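Local coordinates for glutamate--tRNA ligase (PDB 6B1Z), which probably catalyses the ATP-dependent attachment of glutamate to its cognate tRNA, at residues 477-482 and 488-493; 48-53 and 64-69. One frame throughout, in Å; residues are numbered along the deposited sequence.

Contact 1: residues 477-482 and 488-493; sequences SLVGEL and PDLMEM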
ATOM      1  N   SER A 477     -17.350  37.146 -15.700  1.00 38.83           N
ATOM      2  CA  SER A 477     -16.495  37.608 -16.791  1.00 38.82           C
ATOM      3  C   SER A 477     -15.126  36.942 -16.750  1.00 38.91           C
ATOM      4  O   SER A 477     -14.557  36.600 -17.796  1.00 38.83           O
ATOM      5  CB  SER A 477     -16.329  39.122 -16.709  1.00 44.27           C
ATOM      6  OG  SER A 477     -17.583  39.774 -16.736  1.00 48.29           O
ATOM      7  N   LEU A 478     -14.568  36.782 -15.554  1.00 34.82           N
ATOM      8  CA  LEU A 478     -13.194  36.311 -15.427  1.00 33.26           C
ATOM      9  C   LEU A 478     -13.095  34.796 -15.490  1.00 35.35           C
ATOM     10  O   LEU A 478     -12.062  34.267 -15.914  1.00 34.17           O
ATOM     11  CB  LEU A 478     -12.590  36.818 -14.115  1.00 36.68           C
ATOM     12  CG  LEU A 478     -12.602  38.332 -13.903  1.00 36.20           C
ATOM     13  CD1 LEU A 478     -12.102  38.682 -12.517  1.00 41.78           C
ATOM     14  CD2 LEU A 478     -11.788  39.067 -14.977  1.00 44.75           C
ATOM     15  N   VAL A 479     -14.153  34.093 -15.088  1.00 32.62           N
ATOM     16  CA  VAL A 479     -14.110  32.650 -14.917  1.00 33.15           C
ATOM     17  C   VAL A 479     -15.000  31.911 -15.912  1.00 39.68           C
ATOM     18  O   VAL A 479     -14.711  30.754 -16.241  1.00 37.32           O
ATOM     19  CB  VAL A 479     -14.494  32.287 -13.465  1.00 28.71           C
ATOM     20  CG1 VAL A 479     -14.481  30.778 -13.242  1.00 30.75           C
ATOM     21  CG2 VAL A 479     -13.554  32.972 -12.485  1.00 31.16           C
ATOM     22  N   GLY A 480     -16.056  32.544 -16.416  1.00 44.19           N
ATOM     23  CA  GLY A 480     -17.052  31.875 -17.218  1.00 47.23           C
ATOM     24  C   GLY A 480     -18.156  31.223 -16.414  1.00 47.51           C
ATOM     25  O   GLY A 480     -19.224  30.935 -16.967  1.00 51.42           O
ATOM     26  N   GLU A 481     -17.916  30.978 -15.129  1.00 44.71           N
ATOM     27  CA  GLU A 481     -18.950  30.478 -14.236  0.58 45.16           C
ATOM     28  C   GLU A 481     -18.711  31.074 -12.855  1.00 45.81           C
ATOM     29  O   GLU A 481     -17.806  31.890 -12.656  1.00 40.36           O
ATOM     30  CB  GLU A 481     -18.968  28.947 -14.214  0.58 49.19           C
ATOM     31  CG  GLU A 481     -17.599  28.312 -14.113  0.58 50.65           C
ATOM     32  CD  GLU A 481     -17.599  26.874 -14.586  0.58 55.60           C
ATOM     33  OE1 GLU A 481     -17.752  25.965 -13.743  0.58 54.85           O
ATOM     34  OE2 GLU A 481     -17.462  26.656 -15.810  0.58 57.83           O
ATOM     35  N   LEU A 482     -19.561  30.699 -11.899  1.00 40.01           N
ATOM     36  CA  LEU A 482     -19.454  31.235 -10.542  1.00 37.30           C
ATOM     37  C   LEU A 482     -18.622  30.271  -9.695  1.00 41.67           C
ATOM     38  O   LEU A 482     -19.128  29.453  -8.921  1.00 37.67           O
ATOM     39  CB  LEU A 482     -20.836  31.477  -9.954  1.00 36.45           C
ATOM     40  CG  LEU A 482     -21.657  32.492 -10.755  1.00 42.10           C
ATOM     41  CD1 LEU A 482     -23.001  32.759 -10.096  1.00 42.48           C
ATOM     42  CD2 LEU A 482     -20.889  33.795 -10.954  1.00 44.07           C
ATOM     43  N   PRO A 488     -11.013  39.943  -6.235  1.00 41.05           N
ATOM     44  CA  PRO A 488      -9.835  40.827  -6.297  1.00 45.22           C
ATOM     45  C   PRO A 488      -8.521  40.064  -6.317  1.00 37.99           C
ATOM     46  O   PRO A 488      -7.541  40.553  -6.897  1.00 51.08           O
ATOM     47  CB  PRO A 488      -9.978  41.695  -5.038  1.00 43.31           C
ATOM     48  CG  PRO A 488     -11.434  41.661  -4.719  1.00 42.92           C
ATOM     49  CD  PRO A 488     -11.846  40.249  -5.055  1.00 39.65           C
ATOM     50  N   ASP A 489      -8.474  38.880  -5.705  1.00 35.80           N
ATOM     51  CA  ASP A 489      -7.281  38.046  -5.789  1.00 44.65           C
ATOM     52  C   ASP A 489      -7.081  37.518  -7.204  1.00 44.41           C
ATOM     53  O   ASP A 489      -5.956  37.512  -7.716  1.00 42.30           O
ATOM     54  CB  ASP A 489      -7.380  36.893  -4.790  1.00 40.70           C
ATOM     55  CG  ASP A 489      -7.343  37.363  -3.347  1.00 47.82           C
ATOM     56  OD1 ASP A 489      -6.404  38.103  -2.992  1.00 49.90           O
ATOM     57  OD2 ASP A 489      -8.251  36.991  -2.572  1.00 48.56           O
ATOM     58  N   LEU A 490      -8.160  37.067  -7.851  1.00 34.38           N
ATOM     59  CA  LEU A 490      -8.046  36.606  -9.232  1.00 31.96           C
ATOM     60  C   LEU A 490      -7.589  37.725 -10.160  1.00 36.34           C
ATOM     61  O   LEU A 490      -6.732  37.511 -11.028  1.00 35.29           O
ATOM     62  CB  LEU A 490      -9.381  36.026  -9.703  1.00 37.04           C
ATOM     63  CG  LEU A 490      -9.433  35.609 -11.178  1.00 35.76           C
ATOM     64  CD1 LEU A 490      -8.296  34.653 -11.503  1.00 31.82           C
ATOM     65  CD2 LEU A 490     -10.775  34.968 -11.493  1.00 35.75           C
ATOM     66  N   MET A 491      -8.146  38.928  -9.995  1.00 36.40           N
ATOM     67  CA  MET A 491      -7.751  40.045 -10.848  1.00 37.52           C
ATOM     68  C   MET A 491      -6.266  40.354 -10.701  1.00 42.52           C
ATOM     69  O   MET A 491      -5.572  40.576 -11.698  1.00 40.04           O
ATOM     70  CB  MET A 491      -8.595  41.279 -10.528  1.00 40.11           C
ATOM     71  CG  MET A 491     -10.055  41.121 -10.907  1.00 40.16           C
ATOM     72  SD  MET A 491     -11.153  42.252 -10.033  1.00 43.01           S
ATOM     73  CE  MET A 491     -10.839  43.770 -10.934  1.00 45.77           C
ATOM     74  N   GLU A 492      -5.758  40.347  -9.464  1.00 48.62           N
ATOM     75  CA  GLU A 492      -4.333  40.585  -9.251  1.00 57.90           C
ATOM     76  C   GLU A 492      -3.482  39.535  -9.958  1.00 52.87           C
ATOM     77  O   GLU A 492      -2.422  39.857 -10.509  1.00 51.12           O
ATOM     78  CB  GLU A 492      -4.015  40.601  -7.754  1.00 59.50           C
ATOM     79  CG  GLU A 492      -2.534  40.811  -7.447  1.00 67.10           C
ATOM     80  CD  GLU A 492      -2.194  40.603  -5.984  1.00 75.62           C
ATOM     81  OE1 GLU A 492      -3.026  40.947  -5.121  1.00 81.10           O
ATOM     82  OE2 GLU A 492      -1.091  40.088  -5.696  1.00 78.23           O
ATOM     83  N   MET A 493      -3.937  38.279  -9.962  1.00 44.73           N
ATOM     84  CA  MET A 493      -3.138  37.199 -10.536  1.00 39.45           C
ATOM     85  C   MET A 493      -3.048  37.320 -12.053  1.00 44.33           C
ATOM     86  O   MET A 493      -1.964  37.178 -12.631  1.00 47.31           O
ATOM     87  CB  MET A 493      -3.714  35.841 -10.132  1.00 39.71           C
ATOM     88  CG  MET A 493      -3.539  35.467  -8.656  1.00 45.85           C
ATOM     89  SD  MET A 493      -1.817  35.438  -8.095  1.00 58.59           S
ATOM     90  CE  MET A 493      -1.690  37.059  -7.342  1.00 55.58           C
TER

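Contact 2: residues 48-53 and 64-69; sequences LRIEDT and EYIMEA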
ATOM      1  N   LEU A  48      14.820  -7.204   6.243  1.00 16.22           N
ATOM      2  CA  LEU A  48      14.159  -7.558   4.987  1.00 15.24           C
ATOM      3  C   LEU A  48      14.774  -8.850   4.472  1.00 14.26           C
ATOM      4  O   LEU A  48      15.988  -8.908   4.227  1.00 16.54           O
ATOM      5  CB  LEU A  48      14.316  -6.444   3.942  1.00 14.82           C
ATOM      6  CG  LEU A  48      13.786  -6.795   2.544  1.00 14.07           C
ATOM      7  CD1 LEU A  48      12.257  -6.953   2.536  1.00 18.59           C
ATOM      8  CD2 LEU A  48      14.197  -5.687   1.567  1.00 18.45           C
ATOM      9  N   ARG A  49      13.952  -9.891   4.337  1.00 15.08           N
ATOM     10  CA  ARG A  49      14.386 -11.171   3.800  1.00 17.11           C
ATOM     11  C   ARG A  49      13.603 -11.441   2.524  1.00 18.13           C
ATOM     12  O   ARG A  49      12.364 -11.442   2.532  1.00 20.61           O
ATOM     13  CB  ARG A  49      14.197 -12.299   4.822  1.00 17.44           C
ATOM     14  CG  ARG A  49      14.792 -13.623   4.351  1.00 19.46           C
ATOM     15  CD  ARG A  49      14.789 -14.698   5.442  1.00 19.07           C
ATOM     16  NE  ARG A  49      13.423 -15.136   5.754  1.00 18.28           N
ATOM     17  CZ  ARG A  49      12.914 -15.223   6.980  1.00 20.44           C
ATOM     18  NH1 ARG A  49      13.639 -14.914   8.047  1.00 17.48           N
ATOM     19  NH2 ARG A  49      11.676 -15.655   7.138  1.00 19.37           N
ATOM     20  N   ILE A  50      14.317 -11.638   1.427  1.00 17.85           N
ATOM     21  CA  ILE A  50      13.693 -11.837   0.124  1.00 19.91           C
ATOM     22  C   ILE A  50      13.366 -13.316  -0.043  1.00 18.55           C
ATOM     23  O   ILE A  50      14.238 -14.190   0.059  1.00 17.41           O
ATOM     24  CB  ILE A  50      14.593 -11.321  -1.008  1.00 18.56           C
ATOM     25  CG1 ILE A  50      14.791  -9.809  -0.871  1.00 17.44           C
ATOM     26  CG2 ILE A  50      14.007 -11.705  -2.380  1.00 22.91           C
ATOM     27  CD1 ILE A  50      13.515  -8.984  -0.900  1.00 21.72           C
ATOM     28  N   GLU A  51      12.087 -13.599  -0.280  1.00 18.00           N
ATOM     29  CA  GLU A  51      11.592 -14.966  -0.343  1.00 22.80           C
ATOM     30  C   GLU A  51      11.565 -15.420  -1.798  1.00 27.39           C
ATOM     31  O   GLU A  51      10.512 -15.517  -2.429  1.00 28.56           O
ATOM     32  CB  GLU A  51      10.213 -15.034   0.287  1.00 22.62           C
ATOM     33  CG  GLU A  51      10.163 -14.348   1.618  1.00 24.45           C
ATOM     34  CD  GLU A  51      10.566 -15.273   2.728  1.00 30.78           C
ATOM     35  OE1 GLU A  51       9.859 -16.295   2.879  1.00 30.14           O
ATOM     36  OE2 GLU A  51      11.589 -15.004   3.407  1.00 28.01           O
ATOM     37  N   ASP A  52      12.757 -15.681  -2.330  1.00 24.02           N
ATOM     38  CA  ASP A  52      12.910 -15.955  -3.752  1.00 23.98           C
ATOM     39  C   ASP A  52      13.258 -17.412  -4.046  1.00 29.13           C
ATOM     40  O   ASP A  52      13.965 -17.691  -5.016  1.00 35.02           O
ATOM     41  CB  ASP A  52      13.958 -15.023  -4.376  1.00 26.71           C
ATOM     42  CG  ASP A  52      15.353 -15.211  -3.785  1.00 29.02           C
ATOM     43  OD1 ASP A  52      15.464 -15.736  -2.657  1.00 27.20           O
ATOM     44  OD2 ASP A  52      16.337 -14.822  -4.457  1.00 29.46           O
ATOM     45  N   THR A  53      12.749 -18.365  -3.253  1.00 32.69           N
ATOM     46  CA  THR A  53      12.995 -19.768  -3.590  1.00 36.60           C
ATOM     47  C   THR A  53      12.039 -20.315  -4.644  1.00 36.05           C
ATOM     48  O   THR A  53      12.337 -21.357  -5.241  1.00 42.87           O
ATOM     49  CB  THR A  53      12.913 -20.674  -2.358  1.00 33.22           C
ATOM     50  OG1 THR A  53      11.651 -20.503  -1.705  1.00 38.16           O
ATOM     51  CG2 THR A  53      14.051 -20.368  -1.391  1.00 42.53           C
ATOM     52  N   GLU A  64      13.875  -4.686  -6.258  1.00 27.51           N
ATOM     53  CA  GLU A  64      14.088  -3.253  -6.430  1.00 27.17           C
ATOM     54  C   GLU A  64      12.814  -2.472  -6.124  1.00 24.43           C
ATOM     55  O   GLU A  64      12.859  -1.440  -5.448  1.00 24.73           O
ATOM     56  CB  GLU A  64      14.571  -2.962  -7.852  1.00 32.75           C
ATOM     57  CG  GLU A  64      15.957  -3.529  -8.182  1.00 41.16           C
ATOM     58  CD  GLU A  64      15.925  -4.964  -8.707  1.00 50.89           C
ATOM     59  OE1 GLU A  64      15.030  -5.747  -8.320  1.00 44.87           O
ATOM     60  OE2 GLU A  64      16.809  -5.308  -9.521  1.00 56.60           O
ATOM     61  N   TYR A  65      11.667  -2.964  -6.596  1.00 23.36           N
ATOM     62  CA  TYR A  65      10.389  -2.327  -6.271  1.00 23.82           C
ATOM     63  C   TYR A  65      10.179  -2.222  -4.759  1.00 21.66           C
ATOM     64  O   TYR A  65       9.768  -1.172  -4.242  1.00 20.40           O
ATOM     65  CB  TYR A  65       9.243  -3.116  -6.923  1.00 23.03           C
ATOM     66  CG  TYR A  65       7.874  -2.485  -6.756  1.00 21.55           C
ATOM     67  CD1 TYR A  65       7.184  -2.576  -5.541  1.00 20.54           C
ATOM     68  CD2 TYR A  65       7.276  -1.817  -7.811  1.00 22.49           C
ATOM     69  CE1 TYR A  65       5.949  -1.989  -5.383  1.00 18.27           C
ATOM     70  CE2 TYR A  65       6.029  -1.231  -7.665  1.00 22.58           C
ATOM     71  CZ  TYR A  65       5.378  -1.325  -6.450  1.00 19.35           C
ATOM     72  OH  TYR A  65       4.138  -0.750  -6.302  1.00 21.32           O
ATOM     73  N   ILE A  66      10.408  -3.322  -4.038  1.00 17.63           N
ATOM     74  CA  ILE A  66      10.219  -3.330  -2.595  1.00 16.05           C
ATOM     75  C   ILE A  66      11.111  -2.291  -1.930  1.00 16.50           C
ATOM     76  O   ILE A  66      10.652  -1.502  -1.096  1.00 18.19           O
ATOM     77  CB  ILE A  66      10.491  -4.738  -2.037  1.00 20.90           C
ATOM     78  CG1 ILE A  66       9.413  -5.706  -2.522  1.00 21.59           C
ATOM     79  CG2 ILE A  66      10.575  -4.691  -0.510  1.00 23.49           C
ATOM     80  CD1 ILE A  66       9.883  -7.176  -2.505  1.00 21.34           C
ATOM     81  N   MET A  67      12.405  -2.283  -2.284  1.00 19.58           N
ATOM     82  CA  MET A  67      13.321  -1.316  -1.684  1.00 20.17           C
ATOM     83  C   MET A  67      12.903   0.115  -2.009  1.00 18.59           C
ATOM     84  O   MET A  67      12.911   0.984  -1.123  1.00 21.30           O
ATOM     85  CB  MET A  67      14.760  -1.588  -2.140  1.00 24.21           C
ATOM     86  CG  MET A  67      15.400  -2.801  -1.467  1.00 25.09           C
ATOM     87  SD  MET A  67      15.447  -2.662   0.331  1.00 23.80           S
ATOM     88  CE  MET A  67      16.507  -1.225   0.552  1.00 28.06           C
ATOM     89  N   GLU A  68      12.508   0.379  -3.263  1.00 18.29           N
ATOM     90  CA  GLU A  68      12.092   1.729  -3.641  1.00 18.52           C
ATOM     91  C   GLU A  68      10.845   2.156  -2.872  1.00 17.81           C
ATOM     92  O   GLU A  68      10.730   3.311  -2.454  1.00 18.81           O
ATOM     93  CB  GLU A  68      11.858   1.814  -5.151  1.00 20.19           C
ATOM     94  CG  GLU A  68      11.561   3.229  -5.651  1.00 27.88           C
ATOM     95  CD  GLU A  68      11.434   3.312  -7.168  1.00 33.41           C
ATOM     96  OE1 GLU A  68      11.838   2.354  -7.865  1.00 33.61           O
ATOM     97  OE2 GLU A  68      10.931   4.344  -7.666  1.00 38.49           O
ATOM     98  N   ALA A  69       9.914   1.228  -2.647  1.00 17.59           N
ATOM     99  CA  ALA A  69       8.696   1.590  -1.921  1.00 18.14           C
ATOM    100  C   ALA A  69       8.988   1.856  -0.455  1.00 15.95           C
ATOM    101  O   ALA A  69       8.470   2.821   0.120  1.00 19.49           O
ATOM    102  CB  ALA A  69       7.653   0.484  -2.065  1.00 17.75           C
TER

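Contact 1: residues 477-482 and 488-493
Two consecutive helices of the anticodon-binding domain meet here across a short linker: Leu478 and Val479, in the last turn of helix 467-479, pack against Leu490 and Met491, near the start of helix 487-507. The contact is wholly apolar and centres on one methyl group. Leu490 CD2 lies 3.7 Å from Leu478 CB and 3.6 Å from Val479 CG2, so it presses at once on the root of one side chain and the branch of the next. Leu490 CG, anti to the backbone N (chi1 175°), carries the branch point toward helix 467-479, and chi2 then sets CD2 against both. Leu478 and Leu490 run past each other in opposite directions, flank to flank, whereas Val479 meets Leu490 at a slant with CG2, the branch beside its own backbone N. Beyond this methyl, helix 467-479 ends: Gly480 leaves helical geometry with a positive phi of 86°, and its backbone bonds to Asp419. The carbonyl O of Leu478 is taken by Arg502 NH1, farther along the second helix. Phe410 touches both Val479 and Leu490, Phe411 adds to the cover of Leu490, and Ile452 of helix 449-462 packs on Met491. Leu478 crosses Met491 at about a right angle, its CD1 resting 3.6 Å from Met491 CG, on the near part of the thioether chain before it bends at chi3.

Contact 2: residues 48-53 and 64-69
While Leu48 and Ile50 meet Ile66 and Met67 of helix 62-73, the flat groups lie apart from this apolar contact and bond within their own segment or to other parts of the chain. The guanidinium of Arg49 is held through all three nitrogens. Its NE donates to Glu51 OE2 at 3.0 Å with an N-H...O angle of 154°, a salt bridge in which the carboxylate oxygen is approached nearly along its C-O axis and lies 17° out of the guanidinium plane. NH1 is paired with Asp218 and NH2 with Asn214 OD1, which should limit the group's rotation. On the helix, the Tyr65 side chain touches Phe281, and its OH bonds to Leu283 O.

The segment 48-53 continues from strand 45-48 of the Rossmann-like catalytic domain of class I synthetases. Strand 13-16 lies alongside: the backbones of Phe16 and Arg49 are hydrogen-bonded, and Phe16 also touches the side chain of Leu48. Between 48-53 and 64-69 the meeting is by apolar side chains.

Leu48 faces the helix with both branches. With CG anti to the backbone N (chi1 174°), it spreads CD1 to Ile66 CG2 at 4.2 Å and CD2 to Met67 SD at 3.5 Å, meeting both partners obliquely. Met67 is bent at chi2, which brings its sulfur to that methyl. Ile66 also uses its longer branch: its CD1 comes within 4.4 Å of Ile50 CD1, a looser touch made by the end of an Ile50 side chain that does not start out toward the helix. Past Ile50 the chain turns away in an inverse gamma turn centred on Glu51, with a weak bond of 3.2 Å from Asp52 N to Ile50 O.

Overall arrangement
From the N terminus, contact 2 comes first: the chain leaves strand 45-48, passes through a loop and returns as helix 62-73, so that ten residues lie between segments 48-53 and 64-69. It ties the end of strand 45-48 to the next helix of the catalytic domain. Contact 1 closes a much tighter connection near the C terminus, five residues between 477-482 and 488-493, and pairs the last two helices of the anticodon-binding domain. The two lie in series along the chain, neither nesting nor crossing. Their centres are 51 Å apart and their nearest atoms about 34 Å apart, as befits an elongated, single-chain enzyme.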